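Local coordinates for protein amidohydrolase (Mycoplasma synoviae, PDB 3OVG) that hydrolyses phosphorylated furanose lactones such as D-xylono-1,4-lactone 5-phosphate, and also other 1,4-lactones, with two zinc ions per subunit, at residues A[27-31]-A[80-84]; A[51-57]-A[281-285]; A[278-282]-A[292-296]. All blocks are in the same frame, centred on the assembly; numbering follows the deposited sequence.

Contact 1. Residues A[27-31]-A[80-84]; sequences DHFIK and KTLEI. With ZN (zinc ion), chain G.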
loop_
_atom_site.group_PDB
_atom_site.type_symbol
_atom_site.label_atom_id
_atom_site.label_comp_id
_atom_site.label_asym_id
_atom_site.label_seq_id
_atom_site.Cartn_x
_atom_site.Cartn_y
_atom_site.Cartn_z
ATOM N N ASP A 27 -10.366 -27.733 10.177
ATOM C CA ASP A 27 -11.153 -27.115 9.131
ATOM C C ASP A 27 -12.038 -26.011 9.678
ATOM O O ASP A 27 -11.950 -25.679 10.873
ATOM C CB ASP A 27 -11.969 -28.182 8.395
ATOM C CG ASP A 27 -11.926 -27.988 6.894
ATOM O OD1 ASP A 27 -12.038 -26.819 6.465
ATOM O OD2 ASP A 27 -11.761 -28.979 6.149
ATOM N N HIS A 28 -12.894 -25.453 8.827
ATOM C CA HIS A 28 -13.632 -24.271 9.213
ATOM C C HIS A 28 -14.943 -24.255 8.500
ATOM O O HIS A 28 -15.068 -24.860 7.460
ATOM C CB HIS A 28 -12.864 -22.995 8.845
ATOM C CG HIS A 28 -11.518 -22.925 9.468
ATOM N ND1 HIS A 28 -11.319 -22.431 10.734
ATOM C CD2 HIS A 28 -10.311 -23.357 9.035
ATOM C CE1 HIS A 28 -10.045 -22.542 11.053
ATOM N NE2 HIS A 28 -9.415 -23.112 10.040
ATOM N N PHE A 29 -15.903 -23.521 9.050
ATOM C CA PHE A 29 -17.124 -23.228 8.324
ATOM C C PHE A 29 -17.497 -21.773 8.518
ATOM O O PHE A 29 -17.699 -21.036 7.547
ATOM C CB PHE A 29 -18.258 -24.141 8.785
ATOM C CG PHE A 29 -18.138 -25.546 8.275
ATOM C CD1 PHE A 29 -18.203 -25.811 6.912
ATOM C CD2 PHE A 29 -17.980 -26.600 9.151
ATOM C CE1 PHE A 29 -18.090 -27.146 6.422
ATOM C CE2 PHE A 29 -17.871 -27.919 8.676
ATOM C CZ PHE A 29 -17.942 -28.190 7.308
ATOM N N ILE A 30 -17.603 -21.375 9.786
ATOM C CA ILE A 30 -17.902 -20.002 10.140
ATOM C C ILE A 30 -16.660 -19.302 10.700
ATOM O O ILE A 30 -16.033 -19.791 11.647
ATOM C CB ILE A 30 -19.020 -19.957 11.195
ATOM C CG1 ILE A 30 -20.251 -20.741 10.685
ATOM C CG2 ILE A 30 -19.352 -18.488 11.560
ATOM C CD1 ILE A 30 -20.961 -20.087 9.511
ATOM N N LYS A 31 -16.307 -18.173 10.093
ATOM C CA LYS A 31 -15.309 -17.270 10.620
ATOM C C LYS A 31 -16.000 -15.926 10.712
ATOM O O LYS A 31 -16.282 -15.258 9.699
ATOM C CB LYS A 31 -14.080 -17.185 9.705
ATOM C CG LYS A 31 -13.160 -18.425 9.771
ATOM C CD LYS A 31 -11.906 -18.252 8.847
ATOM C CE LYS A 31 -10.872 -19.380 9.086
ATOM N NZ LYS A 31 -9.533 -19.068 8.439
ATOM N N LYS A 80 -23.619 -20.089 15.371
ATOM C CA LYS A 80 -23.756 -20.575 14.015
ATOM C C LYS A 80 -23.166 -21.986 13.831
ATOM O O LYS A 80 -23.730 -22.798 13.107
ATOM C CB LYS A 80 -23.155 -19.598 13.027
ATOM C CG LYS A 80 -23.974 -18.326 12.865
ATOM C CD LYS A 80 -23.494 -17.528 11.659
ATOM C CE LYS A 80 -23.964 -16.104 11.747
ATOM N NZ LYS A 80 -23.841 -15.605 13.174
ATOM N N THR A 81 -22.042 -22.280 14.484
ATOM C CA THR A 81 -21.441 -23.629 14.364
ATOM C C THR A 81 -22.376 -24.681 14.953
ATOM O O THR A 81 -22.512 -25.777 14.411
ATOM C CB THR A 81 -20.064 -23.680 15.017
ATOM O OG1 THR A 81 -19.247 -22.697 14.385
ATOM C CG2 THR A 81 -19.409 -25.060 14.821
ATOM N N LEU A 82 -23.047 -24.331 16.054
ATOM C CA LEU A 82 -24.062 -25.215 16.616
ATOM C C LEU A 82 -25.172 -25.485 15.624
ATOM O O LEU A 82 -25.648 -26.621 15.579
ATOM C CB LEU A 82 -24.665 -24.689 17.933
ATOM C CG LEU A 82 -23.867 -25.035 19.197
ATOM C CD1 LEU A 82 -24.498 -24.353 20.428
ATOM C CD2 LEU A 82 -23.879 -26.539 19.360
ATOM N N GLU A 83 -25.611 -24.465 14.869
ATOM C CA GLU A 83 -26.665 -24.693 13.854
ATOM C C GLU A 83 -26.185 -25.731 12.843
ATOM O O GLU A 83 -26.942 -26.573 12.409
ATOM C CB GLU A 83 -27.036 -23.446 13.051
ATOM C CG GLU A 83 -27.691 -22.280 13.822
ATOM C CD GLU A 83 -28.083 -21.158 12.860
ATOM O OE1 GLU A 83 -28.926 -21.411 11.970
ATOM O OE2 GLU A 83 -27.536 -20.045 12.967
ATOM N N ILE A 84 -24.925 -25.633 12.442
ATOM C CA ILE A 84 -24.377 -26.581 11.491
ATOM C C ILE A 84 -24.344 -27.995 12.115
ATOM O O ILE A 84 -24.773 -28.952 11.497
ATOM C CB ILE A 84 -22.974 -26.143 10.993
ATOM C CG1 ILE A 84 -23.058 -24.795 10.244
ATOM C CG2 ILE A 84 -22.377 -27.243 10.147
ATOM C CD1 ILE A 84 -21.733 -24.037 10.114
HETATM ZN ZN ZN G . -7.129 -23.076 9.912
HETATM O O HOH W 1 -16.683 -20.696 14.261
HETATM O O HOH W 2 -17.595 -23.532 12.001
HETATM O O HOH W 3 -7.532 -20.819 8.903
HETATM O O HOH W 4 -5.100 -22.427 8.912
#
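The ring of Phe29 meets CD1 of Ile84 at an oblique angle, and the closer touch is made by its benzylic carbon, with Phe29 CB 3.7 Å from Ile84 CD1. This ring also packs against that of Phe55, the two planes about 15° apart. The other flat group, the imidazole of His28, has Lys31 CE over one face, 3.5 Å above the plane and off-centre; at its edge, His28 NE2 binds zinc at 2.3 Å. In this TIM-barrel fold of the phosphotriesterase family, 27-31 lies in the loop after strand 22-25, and His26, just after that strand, joins His28 and Asp274 on the same metal; 80-84 belongs to the outer helix 78-88. Ile30 provides much of the apolar contact between them. With this branch anti to the carbonyl carbon (chi1 -54°), Ile30 CG1 lies 3.7 Å from Ile84 CD1 and 3.9 Å from Lys80 CB. Lys80 thus offers only aliphatic carbon here, and its ammonium turns back to Asp77. Two waters bridge the backbone of Ile30 to Thr81 OG1: one receives Ile30 N-H at 3.1 Å, the other donates to Ile30 O at 2.8 Å. Thr81 OG1 is also hydrogen-bonded to Asp77 O.

Contact 2. Residues A[51-57]-A[281-285]; sequences SIKEFKE and QRNYG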
loop_
_atom_site.group_PDB
_atom_site.type_symbol
_atom_site.label_atom_id
_atom_site.label_comp_id
_atom_site.label_asym_id
_atom_site.label_seq_id
_atom_site.Cartn_x
_atom_site.Cartn_y
_atom_site.Cartn_z
ATOM N N SER A 51 -22.445 -23.961 4.528
ATOM C CA SER A 51 -21.551 -24.813 5.321
ATOM C C SER A 51 -22.158 -26.198 5.481
ATOM O O SER A 51 -21.463 -27.253 5.385
ATOM C CB SER A 51 -21.288 -24.197 6.700
ATOM O OG SER A 51 -20.610 -22.960 6.578
ATOM N N ILE A 52 -23.466 -26.194 5.744
ATOM C CA ILE A 52 -24.224 -27.432 5.896
ATOM C C ILE A 52 -24.211 -28.255 4.607
ATOM O O ILE A 52 -24.010 -29.464 4.642
ATOM C CB ILE A 52 -25.653 -27.114 6.314
ATOM C CG1 ILE A 52 -25.665 -26.495 7.727
ATOM C CG2 ILE A 52 -26.523 -28.334 6.212
ATOM C CD1 ILE A 52 -27.035 -26.023 8.202
ATOM N N LYS A 53 -24.423 -27.612 3.462
ATOM C CA LYS A 53 -24.338 -28.352 2.194
ATOM C C LYS A 53 -22.934 -28.906 1.999
ATOM O O LYS A 53 -22.765 -30.002 1.509
ATOM C CB LYS A 53 -24.701 -27.462 0.998
ATOM C CG LYS A 53 -26.130 -26.891 1.023
ATOM C CD LYS A 53 -26.275 -25.782 -0.039
ATOM C CE LYS A 53 -27.723 -25.274 -0.090
ATOM N NZ LYS A 53 -27.901 -24.053 -0.943
ATOM N N GLU A 54 -21.907 -28.144 2.375
ATOM C CA GLU A 54 -20.541 -28.672 2.254
ATOM C C GLU A 54 -20.362 -29.894 3.162
ATOM O O GLU A 54 -19.838 -30.934 2.746
ATOM C CB GLU A 54 -19.473 -27.583 2.540
ATOM C CG GLU A 54 -18.047 -27.888 2.041
ATOM C CD GLU A 54 -17.897 -27.821 0.495
ATOM O OE1 GLU A 54 -18.884 -27.509 -0.231
ATOM O OE2 GLU A 54 -16.789 -28.107 0.008
ATOM N N PHE A 55 -20.805 -29.769 4.413
ATOM C CA PHE A 55 -20.684 -30.850 5.378
ATOM C C PHE A 55 -21.353 -32.138 4.844
ATOM O O PHE A 55 -20.783 -33.236 4.965
ATOM C CB PHE A 55 -21.314 -30.440 6.710
ATOM C CG PHE A 55 -20.722 -31.144 7.923
ATOM C CD1 PHE A 55 -20.365 -32.496 7.872
ATOM C CD2 PHE A 55 -20.506 -30.444 9.103
ATOM C CE1 PHE A 55 -19.823 -33.153 8.979
ATOM C CE2 PHE A 55 -19.965 -31.090 10.233
ATOM C CZ PHE A 55 -19.610 -32.451 10.163
ATOM N N LYS A 56 -22.553 -31.987 4.259
ATOM C CA LYS A 56 -23.285 -33.106 3.632
ATOM C C LYS A 56 -22.497 -33.761 2.486
ATOM O O LYS A 56 -22.534 -34.983 2.308
ATOM C CB LYS A 56 -24.667 -32.645 3.140
ATOM C CG LYS A 56 -25.661 -32.351 4.302
ATOM C CD LYS A 56 -27.002 -31.751 3.818
ATOM C CE LYS A 56 -28.064 -31.715 4.943
ATOM N NZ LYS A 56 -29.267 -30.844 4.641
ATOM N N GLU A 57 -21.777 -32.976 1.697
ATOM C CA GLU A 57 -20.921 -33.616 0.693
ATOM C C GLU A 57 -19.812 -34.469 1.337
ATOM O O GLU A 57 -19.476 -35.574 0.878
ATOM C CB GLU A 57 -20.328 -32.577 -0.256
ATOM C CG GLU A 57 -21.375 -32.039 -1.193
ATOM C CD GLU A 57 -20.867 -30.941 -2.104
ATOM O OE1 GLU A 57 -19.646 -30.877 -2.386
ATOM O OE2 GLU A 57 -21.716 -30.114 -2.531
ATOM N N GLN A 281 -14.084 -23.806 -0.280
ATOM C CA GLN A 281 -15.188 -24.757 -0.215
ATOM C C GLN A 281 -16.044 -24.608 -1.458
ATOM O O GLN A 281 -16.145 -23.513 -1.994
ATOM C CB GLN A 281 -16.019 -24.562 1.055
ATOM C CG GLN A 281 -15.232 -24.907 2.293
ATOM C CD GLN A 281 -16.060 -24.846 3.545
ATOM O OE1 GLN A 281 -17.286 -25.005 3.502
ATOM N NE2 GLN A 281 -15.394 -24.628 4.684
ATOM N N ARG A 282 -16.603 -25.725 -1.935
ATOM C CA ARG A 282 -17.382 -25.744 -3.165
ATOM C C ARG A 282 -18.639 -24.879 -3.039
ATOM O O ARG A 282 -18.885 -24.008 -3.859
ATOM C CB ARG A 282 -17.797 -27.165 -3.515
ATOM C CG ARG A 282 -18.311 -27.294 -4.950
ATOM C CD ARG A 282 -18.695 -28.744 -5.298
ATOM N NE ARG A 282 -20.065 -29.068 -4.861
ATOM C CZ ARG A 282 -21.157 -28.721 -5.530
ATOM N NH1 ARG A 282 -22.362 -29.044 -5.077
ATOM N NH2 ARG A 282 -21.040 -28.050 -6.664
ATOM N N ASN A 283 -19.419 -25.127 -1.994
ATOM C CA ASN A 283 -20.690 -24.426 -1.830
ATOM C C ASN A 283 -20.516 -22.943 -1.518
ATOM O O ASN A 283 -21.167 -22.108 -2.098
ATOM C CB ASN A 283 -21.600 -25.180 -0.844
ATOM C CG ASN A 283 -22.223 -26.412 -1.477
ATOM O OD1 ASN A 283 -23.185 -26.302 -2.258
ATOM N ND2 ASN A 283 -21.670 -27.589 -1.172
ATOM N N TYR A 284 -19.586 -22.612 -0.637
ATOM C CA TYR A 284 -19.149 -21.214 -0.511
ATOM C C TYR A 284 -18.700 -20.595 -1.850
ATOM O O TYR A 284 -19.044 -19.433 -2.172
ATOM C CB TYR A 284 -18.033 -21.108 0.534
ATOM C CG TYR A 284 -18.475 -20.778 1.954
ATOM C CD1 TYR A 284 -19.115 -19.573 2.239
ATOM C CD2 TYR A 284 -18.211 -21.649 3.010
ATOM C CE1 TYR A 284 -19.495 -19.235 3.538
ATOM C CE2 TYR A 284 -18.594 -21.342 4.318
ATOM C CZ TYR A 284 -19.226 -20.116 4.577
ATOM O OH TYR A 284 -19.586 -19.775 5.861
ATOM N N GLY A 285 -17.908 -21.330 -2.633
ATOM C CA GLY A 285 -17.542 -20.844 -3.966
ATOM C C GLY A 285 -18.777 -20.437 -4.794
ATOM O O GLY A 285 -18.825 -19.373 -5.422
#
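The start of helix 282-287, with Gln281 at its N-cap position, is docked against the side of helix 48-60 by two glutamates one turn apart. Glu54 serves the helix end: its carboxylate takes two backbone N-H groups of the first turn, Arg282 N to Glu54 OE2 at 3.1 Å and Asn283 N to Glu54 OE1 at 3.0 Å, both arriving from above the carboxylate plane. Glu54 CG stands anti to its backbone N and chi2 folds to 71°, turning the acid toward them. The helix dipole would be expected to stabilise a negative group here. Asn283 ND2 adds a 2.9 Å bond nearly end-on to Glu54 OE1 and uses its second hydrogen on Glu57 OE2, also at 2.9 Å, tying both acids together. Arg282 grips Glu57 in a side-on salt bridge, NE to Glu57 OE1 at 3.1 Å and NH1 to Glu57 OE2 at 2.8 Å. Arg282 NE also reaches Glu57 OE2 at 3.0 Å, so that oxygen accepts three bonds. Arg282 NH2 pairs with Glu351 of a neighbouring subunit. One turn earlier on helix 48-60, Ser51 OG, hydrogen-bonded to Asn47 O, lies 3.4 Å from Tyr284 CE2; the Tyr284 hydroxyl bonds to Asn47 N and Phe29 O. Helix 48-60 is thus flanked by helix 78-88, where Ser51 and Phe55 pack on Ile84, and by helix 282-287 after strand 269-271.

Contact 3. Residues A[278-282]-A[292-296]; sequences ILYQR and TFGLA. With PO4 (phosphate ion), chain I.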
loop_
_atom_site.group_PDB
_atom_site.type_symbol
_atom_site.label_atom_id
_atom_site.label_comp_id
_atom_site.label_asym_id
_atom_site.label_seq_id
_atom_site.Cartn_x
_atom_site.Cartn_y
_atom_site.Cartn_z
ATOM N N ILE A 278 -13.008 -18.297 1.900
ATOM C CA ILE A 278 -14.295 -18.536 1.264
ATOM C C ILE A 278 -14.230 -19.352 -0.048
ATOM O O ILE A 278 -15.177 -20.088 -0.363
ATOM C CB ILE A 278 -15.019 -17.204 1.059
ATOM C CG1 ILE A 278 -16.554 -17.373 1.000
ATOM C CG2 ILE A 278 -14.426 -16.442 -0.101
ATOM C CD1 ILE A 278 -17.307 -16.034 1.347
ATOM N N LEU A 279 -13.132 -19.249 -0.797
ATOM C CA LEU A 279 -12.987 -20.022 -2.063
ATOM C C LEU A 279 -12.398 -21.433 -1.896
ATOM O O LEU A 279 -12.071 -22.107 -2.875
ATOM C CB LEU A 279 -12.176 -19.253 -3.113
ATOM C CG LEU A 279 -12.793 -17.907 -3.532
ATOM C CD1 LEU A 279 -11.969 -17.240 -4.633
ATOM C CD2 LEU A 279 -14.235 -18.106 -4.010
ATOM N N TYR A 280 -12.255 -21.875 -0.659
ATOM C CA TYR A 280 -11.716 -23.196 -0.379
ATOM C C TYR A 280 -12.822 -24.211 -0.098
ATOM O O TYR A 280 -12.544 -25.344 0.277
ATOM C CB TYR A 280 -10.718 -23.140 0.803
ATOM C CG TYR A 280 -9.429 -22.372 0.515
ATOM C CD1 TYR A 280 -9.144 -21.890 -0.770
ATOM C CD2 TYR A 280 -8.464 -22.192 1.515
ATOM C CE1 TYR A 280 -7.945 -21.206 -1.036
ATOM C CE2 TYR A 280 -7.288 -21.540 1.258
ATOM C CZ TYR A 280 -7.028 -21.044 -0.011
ATOM O OH TYR A 280 -5.847 -20.382 -0.241
ATOM N N GLN A 281 -14.084 -23.806 -0.280
ATOM C CA GLN A 281 -15.188 -24.757 -0.215
ATOM C C GLN A 281 -16.044 -24.608 -1.458
ATOM O O GLN A 281 -16.145 -23.513 -1.994
ATOM C CB GLN A 281 -16.019 -24.562 1.055
ATOM C CG GLN A 281 -15.232 -24.907 2.293
ATOM C CD GLN A 281 -16.060 -24.846 3.545
ATOM O OE1 GLN A 281 -17.286 -25.005 3.502
ATOM N NE2 GLN A 281 -15.394 -24.628 4.684
ATOM N N ARG A 282 -16.603 -25.725 -1.935
ATOM C CA ARG A 282 -17.382 -25.744 -3.165
ATOM C C ARG A 282 -18.639 -24.879 -3.039
ATOM O O ARG A 282 -18.885 -24.008 -3.859
ATOM C CB ARG A 282 -17.797 -27.165 -3.515
ATOM C CG ARG A 282 -18.311 -27.294 -4.950
ATOM C CD ARG A 282 -18.695 -28.744 -5.298
ATOM N NE ARG A 282 -20.065 -29.068 -4.861
ATOM C CZ ARG A 282 -21.157 -28.721 -5.530
ATOM N NH1 ARG A 282 -22.362 -29.044 -5.077
ATOM N NH2 ARG A 282 -21.040 -28.050 -6.664
ATOM N N THR A 292 -15.244 -24.031 -7.477
ATOM C CA THR A 292 -14.073 -24.231 -6.621
ATOM C C THR A 292 -14.147 -25.639 -6.057
ATOM O O THR A 292 -15.189 -26.276 -6.097
ATOM C CB THR A 292 -14.098 -23.296 -5.391
ATOM O OG1 THR A 292 -15.410 -23.338 -4.781
ATOM C CG2 THR A 292 -13.761 -21.903 -5.772
ATOM N N PHE A 293 -13.046 -26.139 -5.543
ATOM C CA PHE A 293 -13.075 -27.414 -4.840
ATOM C C PHE A 293 -13.182 -27.167 -3.355
ATOM O O PHE A 293 -12.789 -26.108 -2.863
ATOM C CB PHE A 293 -11.816 -28.247 -5.139
ATOM C CG PHE A 293 -11.791 -28.797 -6.528
ATOM C CD1 PHE A 293 -12.789 -29.672 -6.948
ATOM C CD2 PHE A 293 -10.821 -28.410 -7.422
ATOM C CE1 PHE A 293 -12.801 -30.155 -8.243
ATOM C CE2 PHE A 293 -10.819 -28.901 -8.729
ATOM C CZ PHE A 293 -11.807 -29.770 -9.134
ATOM N N GLY A 294 -13.695 -28.158 -2.637
ATOM C CA GLY A 294 -13.806 -28.086 -1.186
ATOM C C GLY A 294 -13.533 -29.427 -0.510
ATOM O O GLY A 294 -12.598 -30.161 -0.888
ATOM N N LEU A 295 -14.358 -29.763 0.472
ATOM C CA LEU A 295 -14.158 -30.972 1.272
ATOM C C LEU A 295 -14.218 -32.258 0.416
ATOM O O LEU A 295 -13.453 -33.177 0.660
ATOM C CB LEU A 295 -15.149 -31.012 2.458
ATOM C CG LEU A 295 -14.880 -30.170 3.734
ATOM C CD1 LEU A 295 -14.270 -28.828 3.447
ATOM C CD2 LEU A 295 -16.125 -30.009 4.656
ATOM N N ALA A 296 -15.070 -32.316 -0.611
ATOM C CA ALA A 296 -15.191 -33.548 -1.392
ATOM C C ALA A 296 -13.892 -33.882 -2.129
ATOM O O ALA A 296 -13.611 -35.053 -2.418
ATOM C CB ALA A 296 -16.383 -33.483 -2.375
HETATM P P PO4 I . -4.042 -19.303 2.822
HETATM O O1 PO4 I . -5.233 -19.417 3.791
HETATM O O2 PO4 I . -4.005 -17.918 2.131
HETATM O O3 PO4 I . -2.754 -19.517 3.625
HETATM O O4 PO4 I . -4.149 -20.437 1.806
HETATM O O HOH W 5 -18.091 -24.127 -6.496
#
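Thr292 turns its two branches to different parts of the 278-282 loop. Its hydroxyl sits between the backbone N and the carbonyl carbon (chi1 47°), which lets Thr292 OG1 donate to Gln281 O at 2.9 Å, from 48° above the carbonyl plane. The methyl goes the other way, Thr292 CG2 lying 3.4 Å from Leu279 O and also facing Leu279 CB. Threonine thus supplies a donor for one carbonyl and a small methyl that packs near another. The Gln281 and Leu295 side chains run alongside each other in a common direction, with Gln281 CG 4.2 Å from Leu295 CD1. Between these pairs the backbones come very close: the CA atoms of Gln281 and Gly294 are 3.7 Å apart, which the lack of a side chain at Gly294 allows. Gly294 CA also makes a CA-H...O contact with Tyr280 O at 3.4 Å. The aliphatic part of Arg282 passes over Thr292 O, and a water joins Arg282 O to Thr292 N.

The Tyr280 side chain leaves the backbone away from 292-296, and Tyr280 OH donates to phosphate O4 at 2.7 Å, O4 lying at the ring edge. Lys246 and Tyr247, which also bind substrate, hold the same ion, and Arg244 makes a cation-pi contact with the ring. The phosphate probably came from the crystallisation liquor, but its place is consistent with a seat for the 5-phosphate of the lactone, on a loop joined to 292-296 by the Thr292 hydroxyl and by close backbone packing at Gly294.

The three contacts form a continuous patch beside the binuclear zinc centre. Contacts 2 and 3 have centres about 7 Å apart and share Gln281 and Arg282; Glu54 OE2 of contact 2 is also 3.0 Å from Leu295 N of contact 3, a probable hydrogen bond, so one carboxylate joins helix 48-60 to both later segments. Contact 1, its centre about 11 Å from that of contact 2, meets it where Ile84 CD1 lies 3.4 Å from Ser51 CB. Contact 1 carries a zinc ligand and contact 3 three of the substrate-binding residues, the side chain of Tyr280 being about 9 Å from a zinc ion. Contacts 1 and 3 also meet directly, Phe29 CZ lying 3.7 Å from Leu295 CD2.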